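Local coordinates for protein FAD dependent oxidoreductase (Chelativorans sp. BNC1, PDB 6PXS) that binds FAD and, as an iminodiacetate oxidase of the DadA family, probably uses this flavin to oxidise iminodiacetate, at residues P47-L59 with R106-G118. Numbering follows the deposited sequence.
Sequences PWATEADDPDWYL and RISRRIKDAPEAG
Arg-110 lays its guanidinium flat on the ring of Tyr-58, a cation-pi stack with CZ of Arg-110 4.0 Å from the ring centroid and the two planes 27° apart. With its chain extended, Arg-110 runs antiparallel to the tyrosine side chain, its CD 3.5 Å from Tyr-58 OH. Arginine suits this place: its long methylene chain passes the phenol end of Tyr-58 and delivers a flat cation to the ring face.

The second focus is Trp-48, whose broad indole packs against Ala-114 and the 3-10 segment 115-117. The methyl of Ala-117 sits over the six-membered ring, CB 3.7 Å from its centroid, a CH-pi contact; Pro-47 CD lies over the rim of the opposite face. Chi1 of Glu-116 (54°) brings its CG to the indole edge, 3.4 Å from Trp-48 CZ2. A bend at chi3 (-53°) turns the Arg-106 guanidinium face against Glu-51 CG, the charges staying beyond salt-bridge range.

Further out, Thr-50 N and OG1 both donate to Pro-47 O from the same face of its plane, and the Thr-50 side chain is about 9 Å from FAD. Ile-144 of strand 141-144 backs Trp-48, Ile-107 and Ala-117. The arrangement joins the segment leading into helix 55-76 to the end of helix 97-111, within a DAO-type flavoprotein fold.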
ATOM      1  N   PRO A  47      -9.027  -3.111  32.549  1.00 47.36           N
ATOM      2  CA  PRO A  47      -8.580  -4.391  33.118  1.00 51.15           C
ATOM      3  C   PRO A  47      -9.591  -5.087  34.014  1.00 51.76           C
ATOM      4  O   PRO A  47      -9.440  -6.293  34.257  1.00 52.13           O
ATOM      5  CB  PRO A  47      -7.343  -3.986  33.929  1.00 54.98           C
ATOM      6  CG  PRO A  47      -7.677  -2.603  34.402  1.00 53.14           C
ATOM      7  CD  PRO A  47      -8.476  -1.960  33.287  1.00 49.32           C
ATOM      8  N   TRP A  48     -10.606  -4.385  34.514  1.00 53.70           N
ATOM      9  CA  TRP A  48     -11.434  -4.933  35.582  1.00 56.29           C
ATOM     10  C   TRP A  48     -12.262  -6.132  35.134  1.00 59.54           C
ATOM     11  O   TRP A  48     -12.740  -6.888  35.988  1.00 59.54           O
ATOM     12  CB  TRP A  48     -12.352  -3.842  36.134  1.00 57.75           C
ATOM     13  CG  TRP A  48     -11.617  -2.577  36.454  1.00 59.88           C
ATOM     14  CD1 TRP A  48     -10.888  -2.313  37.575  1.00 62.09           C
ATOM     15  CD2 TRP A  48     -11.532  -1.405  35.634  1.00 60.13           C
ATOM     16  NE1 TRP A  48     -10.356  -1.049  37.506  1.00 61.65           N
ATOM     17  CE2 TRP A  48     -10.737  -0.471  36.324  1.00 61.75           C
ATOM     18  CE3 TRP A  48     -12.052  -1.056  34.385  1.00 60.46           C
ATOM     19  CZ2 TRP A  48     -10.450   0.792  35.808  1.00 63.54           C
ATOM     20  CZ3 TRP A  48     -11.766   0.198  33.873  1.00 61.44           C
ATOM     21  CH2 TRP A  48     -10.973   1.106  34.583  1.00 62.18           C
ATOM     22  N   ALA A  49     -12.436  -6.333  33.830  1.00 59.29           N
ATOM     23  CA  ALA A  49     -13.255  -7.420  33.314  1.00 60.03           C
ATOM     24  C   ALA A  49     -12.442  -8.637  32.896  1.00 62.08           C
ATOM     25  O   ALA A  49     -13.017  -9.598  32.377  1.00 61.46           O
ATOM     26  CB  ALA A  49     -14.085  -6.933  32.123  1.00 60.93           C
ATOM     27  N   THR A  50     -11.128  -8.628  33.111  1.00 64.98           N
ATOM     28  CA  THR A  50     -10.291  -9.711  32.616  1.00 67.38           C
ATOM     29  C   THR A  50     -10.643 -11.024  33.301  1.00 72.67           C
ATOM     30  O   THR A  50     -10.914 -11.069  34.504  1.00 73.21           O
ATOM     31  CB  THR A  50      -8.814  -9.388  32.838  1.00 66.72           C
ATOM     32  OG1 THR A  50      -8.509  -8.123  32.242  1.00 71.10           O
ATOM     33  CG2 THR A  50      -7.933 -10.461  32.210  1.00 65.25           C
ATOM     34  N   GLU A  51     -10.632 -12.102  32.515  1.00 75.72           N
ATOM     35  CA  GLU A  51     -10.903 -13.430  33.050  1.00 80.18           C
ATOM     36  C   GLU A  51      -9.676 -14.025  33.728  1.00 81.41           C
ATOM     37  O   GLU A  51      -9.815 -14.857  34.632  1.00 81.35           O
ATOM     38  CB  GLU A  51     -11.380 -14.352  31.925  1.00 84.62           C
ATOM     39  CG  GLU A  51     -12.181 -15.555  32.394  1.00 91.31           C
ATOM     40  CD  GLU A  51     -12.632 -16.435  31.243  1.00 93.61           C
ATOM     41  OE1 GLU A  51     -12.304 -16.111  30.081  1.00 93.15           O
ATOM     42  OE2 GLU A  51     -13.315 -17.450  31.499  1.00 95.55           O
ATOM     43  N   ALA A  52      -8.480 -13.613  33.316  1.00 85.19           N
ATOM     44  CA  ALA A  52      -7.246 -14.140  33.882  1.00 85.43           C
ATOM     45  C   ALA A  52      -7.025 -13.544  35.265  1.00 91.31           C
ATOM     46  O   ALA A  52      -6.873 -12.326  35.403  1.00 92.65           O
ATOM     47  CB  ALA A  52      -6.065 -13.829  32.966  1.00 86.26           C
ATOM     48  N   ASP A  53      -7.019 -14.397  36.286  1.00 89.66           N
ATOM     49  CA  ASP A  53      -6.758 -13.986  37.663  1.00 90.10           C
ATOM     50  C   ASP A  53      -5.361 -14.469  38.051  1.00 83.66           C
ATOM     51  O   ASP A  53      -5.186 -15.534  38.642  1.00 87.57           O
ATOM     52  CB  ASP A  53      -7.845 -14.534  38.618  1.00 97.20           C
ATOM     53  CG  ASP A  53      -8.127 -16.009  38.404  1.00103.82           C
ATOM     54  OD1 ASP A  53      -7.531 -16.604  37.481  1.00107.02           O
ATOM     55  OD2 ASP A  53      -8.948 -16.574  39.158  1.00105.83           O
ATOM     56  N   ASP A  54      -4.361 -13.665  37.709  1.00 74.05           N
ATOM     57  CA  ASP A  54      -2.980 -13.899  38.132  1.00 69.47           C
ATOM     58  C   ASP A  54      -2.521 -12.695  38.942  1.00 66.33           C
ATOM     59  O   ASP A  54      -2.343 -11.602  38.368  1.00 63.38           O
ATOM     60  CB  ASP A  54      -2.064 -14.118  36.929  1.00 69.99           C
ATOM     61  CG  ASP A  54      -0.614 -14.328  37.329  1.00 71.82           C
ATOM     62  OD1 ASP A  54      -0.347 -14.506  38.536  1.00 73.08           O
ATOM     63  OD2 ASP A  54       0.262 -14.313  36.436  1.00 70.38           O
ATOM     64  N   PRO A  55      -2.314 -12.819  40.258  1.00 66.25           N
ATOM     65  CA  PRO A  55      -1.996 -11.618  41.050  1.00 68.08           C
ATOM     66  C   PRO A  55      -0.717 -10.926  40.614  1.00 73.19           C
ATOM     67  O   PRO A  55      -0.669  -9.690  40.585  1.00 70.12           O
ATOM     68  CB  PRO A  55      -1.889 -12.162  42.482  1.00 68.64           C
ATOM     69  CG  PRO A  55      -2.608 -13.465  42.461  1.00 67.55           C
ATOM     70  CD  PRO A  55      -2.392 -14.026  41.098  1.00 64.44           C
ATOM     71  N   ASP A  56       0.325 -11.688  40.276  1.00 78.51           N
ATOM     72  CA  ASP A  56       1.573 -11.072  39.837  1.00 78.00           C
ATOM     73  C   ASP A  56       1.356 -10.233  38.585  1.00 74.57           C
ATOM     74  O   ASP A  56       1.900  -9.129  38.466  1.00 75.10           O
ATOM     75  CB  ASP A  56       2.629 -12.146  39.582  1.00 82.20           C
ATOM     76  CG  ASP A  56       3.008 -12.901  40.839  1.00 88.06           C
ATOM     77  OD1 ASP A  56       2.962 -12.298  41.931  1.00 89.20           O
ATOM     78  OD2 ASP A  56       3.353 -14.097  40.734  1.00 90.41           O
ATOM     79  N   TRP A  57       0.561 -10.739  37.642  1.00 65.73           N
ATOM     80  CA  TRP A  57       0.308  -9.993  36.415  1.00 58.57           C
ATOM     81  C   TRP A  57      -0.736  -8.902  36.622  1.00 53.62           C
ATOM     82  O   TRP A  57      -0.582  -7.787  36.109  1.00 50.30           O
ATOM     83  CB  TRP A  57      -0.137 -10.946  35.306  1.00 56.47           C
ATOM     84  CG  TRP A  57      -0.798 -10.247  34.158  1.00 51.30           C
ATOM     85  CD1 TRP A  57      -0.184  -9.556  33.154  1.00 48.06           C
ATOM     86  CD2 TRP A  57      -2.203 -10.169  33.900  1.00 47.23           C
ATOM     87  NE1 TRP A  57      -1.122  -9.051  32.287  1.00 43.67           N
ATOM     88  CE2 TRP A  57      -2.370  -9.414  32.723  1.00 44.97           C
ATOM     89  CE3 TRP A  57      -3.339 -10.664  34.550  1.00 44.01           C
ATOM     90  CZ2 TRP A  57      -3.622  -9.142  32.182  1.00 44.53           C
ATOM     91  CZ3 TRP A  57      -4.582 -10.393  34.012  1.00 42.85           C
ATOM     92  CH2 TRP A  57      -4.714  -9.641  32.839  1.00 42.05           C
ATOM     93  N   TYR A  58      -1.802  -9.197  37.369  1.00 52.53           N
ATOM     94  CA  TYR A  58      -2.871  -8.218  37.530  1.00 51.97           C
ATOM     95  C   TYR A  58      -2.392  -6.981  38.278  1.00 53.52           C
ATOM     96  O   TYR A  58      -2.873  -5.873  38.013  1.00 49.59           O
ATOM     97  CB  TYR A  58      -4.060  -8.845  38.257  1.00 52.57           C
ATOM     98  CG  TYR A  58      -5.242  -7.910  38.373  1.00 51.67           C
ATOM     99  CD1 TYR A  58      -6.057  -7.653  37.278  1.00 51.60           C
ATOM    100  CD2 TYR A  58      -5.539  -7.280  39.572  1.00 50.54           C
ATOM    101  CE1 TYR A  58      -7.135  -6.795  37.375  1.00 50.59           C
ATOM    102  CE2 TYR A  58      -6.616  -6.422  39.679  1.00 52.48           C
ATOM    103  CZ  TYR A  58      -7.410  -6.182  38.578  1.00 53.55           C
ATOM    104  OH  TYR A  58      -8.485  -5.326  38.680  1.00 56.35           O
ATOM    105  N   LEU A  59      -1.452  -7.144  39.211  1.00 56.75           N
ATOM    106  CA  LEU A  59      -0.946  -6.000  39.964  1.00 56.80           C
ATOM    107  C   LEU A  59      -0.491  -4.891  39.026  1.00 55.05           C
ATOM    108  O   LEU A  59      -0.830  -3.718  39.217  1.00 55.45           O
ATOM    109  CB  LEU A  59       0.200  -6.442  40.876  1.00 57.21           C
ATOM    110  CG  LEU A  59       0.914  -5.339  41.658  1.00 58.22           C
ATOM    111  CD1 LEU A  59      -0.082  -4.475  42.414  1.00 60.28           C
ATOM    112  CD2 LEU A  59       1.926  -5.950  42.615  1.00 63.53           C
ATOM    113  N   ARG A 106     -17.098 -10.866  39.109  1.00 79.52           N
ATOM    114  CA  ARG A 106     -15.673 -10.555  39.056  1.00 78.48           C
ATOM    115  C   ARG A 106     -15.441  -9.052  38.989  1.00 74.76           C
ATOM    116  O   ARG A 106     -14.560  -8.520  39.676  1.00 75.47           O
ATOM    117  CB  ARG A 106     -15.023 -11.242  37.855  1.00 79.43           C
ATOM    118  CG  ARG A 106     -14.749 -12.727  38.039  1.00 82.12           C
ATOM    119  CD  ARG A 106     -13.617 -13.180  37.129  1.00 81.84           C
ATOM    120  NE  ARG A 106     -13.852 -12.806  35.735  1.00 83.89           N
ATOM    121  CZ  ARG A 106     -14.292 -13.630  34.786  1.00 88.94           C
ATOM    122  NH1 ARG A 106     -14.550 -14.906  35.054  1.00 92.35           N
ATOM    123  NH2 ARG A 106     -14.470 -13.175  33.554  1.00 87.91           N
ATOM    124  N   ILE A 107     -16.221  -8.348  38.168  1.00 74.63           N
ATOM    125  CA  ILE A 107     -16.023  -6.910  38.006  1.00 75.72           C
ATOM    126  C   ILE A 107     -16.323  -6.183  39.311  1.00 76.09           C
ATOM    127  O   ILE A 107     -15.540  -5.340  39.764  1.00 77.60           O
ATOM    128  CB  ILE A 107     -16.892  -6.374  36.855  1.00 76.14           C
ATOM    129  CG1 ILE A 107     -16.475  -7.014  35.529  1.00 75.19           C
ATOM    130  CG2 ILE A 107     -16.782  -4.857  36.778  1.00 75.82           C
ATOM    131  CD1 ILE A 107     -17.465  -6.790  34.405  1.00 75.36           C
ATOM    132  N   SER A 108     -17.465  -6.493  39.928  1.00 74.75           N
ATOM    133  CA  SER A 108     -17.847  -5.815  41.162  1.00 75.82           C
ATOM    134  C   SER A 108     -16.765  -5.962  42.226  1.00 79.26           C
ATOM    135  O   SER A 108     -16.377  -4.982  42.873  1.00 82.68           O
ATOM    136  CB  SER A 108     -19.178  -6.370  41.670  1.00 75.85           C
ATOM    137  OG  SER A 108     -19.093  -7.767  41.886  1.00 76.72           O
ATOM    138  N   ARG A 109     -16.263  -7.182  42.417  1.00 77.30           N
ATOM    139  CA  ARG A 109     -15.229  -7.401  43.422  1.00 76.80           C
ATOM    140  C   ARG A 109     -13.998  -6.550  43.142  1.00 76.96           C
ATOM    141  O   ARG A 109     -13.346  -6.062  44.072  1.00 79.93           O
ATOM    142  CB  ARG A 109     -14.862  -8.883  43.479  1.00 78.73           C
ATOM    143  CG  ARG A 109     -15.963  -9.758  44.059  1.00 83.46           C
ATOM    144  CD  ARG A 109     -15.525 -11.207  44.201  1.00 87.81           C
ATOM    145  NE  ARG A 109     -15.433 -11.891  42.913  1.00 90.53           N
ATOM    146  CZ  ARG A 109     -16.463 -12.454  42.284  1.00 92.29           C
ATOM    147  NH1 ARG A 109     -17.680 -12.415  42.815  1.00 92.89           N
ATOM    148  NH2 ARG A 109     -16.276 -13.054  41.117  1.00 91.05           N
ATOM    149  N   ARG A 110     -13.672  -6.347  41.866  1.00 77.45           N
ATOM    150  CA  ARG A 110     -12.509  -5.556  41.485  1.00 76.55           C
ATOM    151  C   ARG A 110     -12.838  -4.091  41.238  1.00 76.96           C
ATOM    152  O   ARG A 110     -11.916  -3.272  41.167  1.00 76.98           O
ATOM    153  CB  ARG A 110     -11.857  -6.155  40.234  1.00 75.81           C
ATOM    154  CG  ARG A 110     -11.303  -7.548  40.464  1.00 78.42           C
ATOM    155  CD  ARG A 110     -10.539  -8.074  39.262  1.00 79.05           C
ATOM    156  NE  ARG A 110      -9.729  -9.234  39.624  1.00 84.04           N
ATOM    157  CZ  ARG A 110      -9.040  -9.974  38.761  1.00 84.91           C
ATOM    158  NH1 ARG A 110      -8.334 -11.009  39.197  1.00 85.33           N
ATOM    159  NH2 ARG A 110      -9.059  -9.688  37.465  1.00 81.94           N
ATOM    160  N   ILE A 111     -14.118  -3.740  41.107  1.00 78.24           N
ATOM    161  CA  ILE A 111     -14.501  -2.342  40.949  1.00 77.49           C
ATOM    162  C   ILE A 111     -14.683  -1.638  42.290  1.00 84.26           C
ATOM    163  O   ILE A 111     -14.693  -0.399  42.331  1.00 83.73           O
ATOM    164  CB  ILE A 111     -15.794  -2.219  40.122  1.00 72.96           C
ATOM    165  N   LYS A 112     -14.825  -2.387  43.386  1.00 88.47           N
ATOM    166  CA  LYS A 112     -14.987  -1.761  44.694  1.00 93.29           C
ATOM    167  C   LYS A 112     -13.731  -0.998  45.099  1.00 98.39           C
ATOM    168  O   LYS A 112     -13.816   0.130  45.597  1.00100.91           O
ATOM    169  CB  LYS A 112     -15.335  -2.819  45.741  1.00 91.35           C
ATOM    170  N   ASP A 113     -12.555  -1.598  44.893  1.00 99.30           N
ATOM    171  CA  ASP A 113     -11.281  -0.961  45.202  1.00101.87           C
ATOM    172  C   ASP A 113     -10.691  -0.228  44.005  1.00103.27           C
ATOM    173  O   ASP A 113      -9.462  -0.096  43.904  1.00101.40           O
ATOM    174  CB  ASP A 113     -10.290  -2.001  45.725  1.00104.34           C
ATOM    175  CG  ASP A 113     -10.775  -2.686  46.987  1.00109.25           C
ATOM    176  OD1 ASP A 113     -11.558  -2.064  47.735  1.00112.03           O
ATOM    177  OD2 ASP A 113     -10.372  -3.842  47.232  1.00111.32           O
ATOM    178  N   ALA A 114     -11.534   0.251  43.093  1.00104.39           N
ATOM    179  CA  ALA A 114     -11.073   0.932  41.883  1.00102.45           C
ATOM    180  C   ALA A 114     -12.109   1.965  41.471  1.00100.85           C
ATOM    181  O   ALA A 114     -12.932   1.730  40.579  1.00 99.66           O
ATOM    182  CB  ALA A 114     -10.821  -0.066  40.752  1.00100.26           C
ATOM    183  N   PRO A 115     -12.104   3.135  42.115  1.00 97.37           N
ATOM    184  CA  PRO A 115     -13.023   4.203  41.689  1.00 91.96           C
ATOM    185  C   PRO A 115     -12.765   4.678  40.273  1.00 87.25           C
ATOM    186  O   PRO A 115     -13.678   5.225  39.641  1.00 87.31           O
ATOM    187  CB  PRO A 115     -12.768   5.319  42.711  1.00 94.88           C
ATOM    188  CG  PRO A 115     -12.129   4.640  43.878  1.00 96.78           C
ATOM    189  CD  PRO A 115     -11.324   3.522  43.301  1.00 96.88           C
ATOM    190  N   GLU A 116     -11.547   4.490  39.757  1.00 81.36           N
ATOM    191  CA  GLU A 116     -11.259   4.844  38.371  1.00 76.30           C
ATOM    192  C   GLU A 116     -12.248   4.201  37.408  1.00 74.06           C
ATOM    193  O   GLU A 116     -12.498   4.739  36.323  1.00 73.43           O
ATOM    194  CB  GLU A 116      -9.829   4.429  38.008  1.00 78.67           C
ATOM    195  CG  GLU A 116      -9.498   2.961  38.272  1.00 79.85           C
ATOM    196  CD  GLU A 116      -9.045   2.700  39.698  1.00 83.69           C
ATOM    197  OE1 GLU A 116      -9.245   3.582  40.560  1.00 85.55           O
ATOM    198  OE2 GLU A 116      -8.488   1.611  39.955  1.00 84.82           O
ATOM    199  N   ALA A 117     -12.819   3.054  37.782  1.00 71.61           N
ATOM    200  CA  ALA A 117     -13.758   2.366  36.905  1.00 67.57           C
ATOM    201  C   ALA A 117     -15.095   3.085  36.803  1.00 63.90           C
ATOM    202  O   ALA A 117     -15.855   2.826  35.864  1.00 61.87           O
ATOM    203  CB  ALA A 117     -13.982   0.936  37.399  1.00 68.07           C
ATOM    204  N   GLY A 118     -15.397   3.979  37.738  1.00 64.82           N
ATOM    205  CA  GLY A 118     -16.690   4.628  37.750  1.00 65.13           C
ATOM    206  C   GLY A 118     -17.749   3.744  38.386  1.00 62.17           C
ATOM    207  O   GLY A 118     -17.459   2.766  39.079  1.00 63.39           O
TER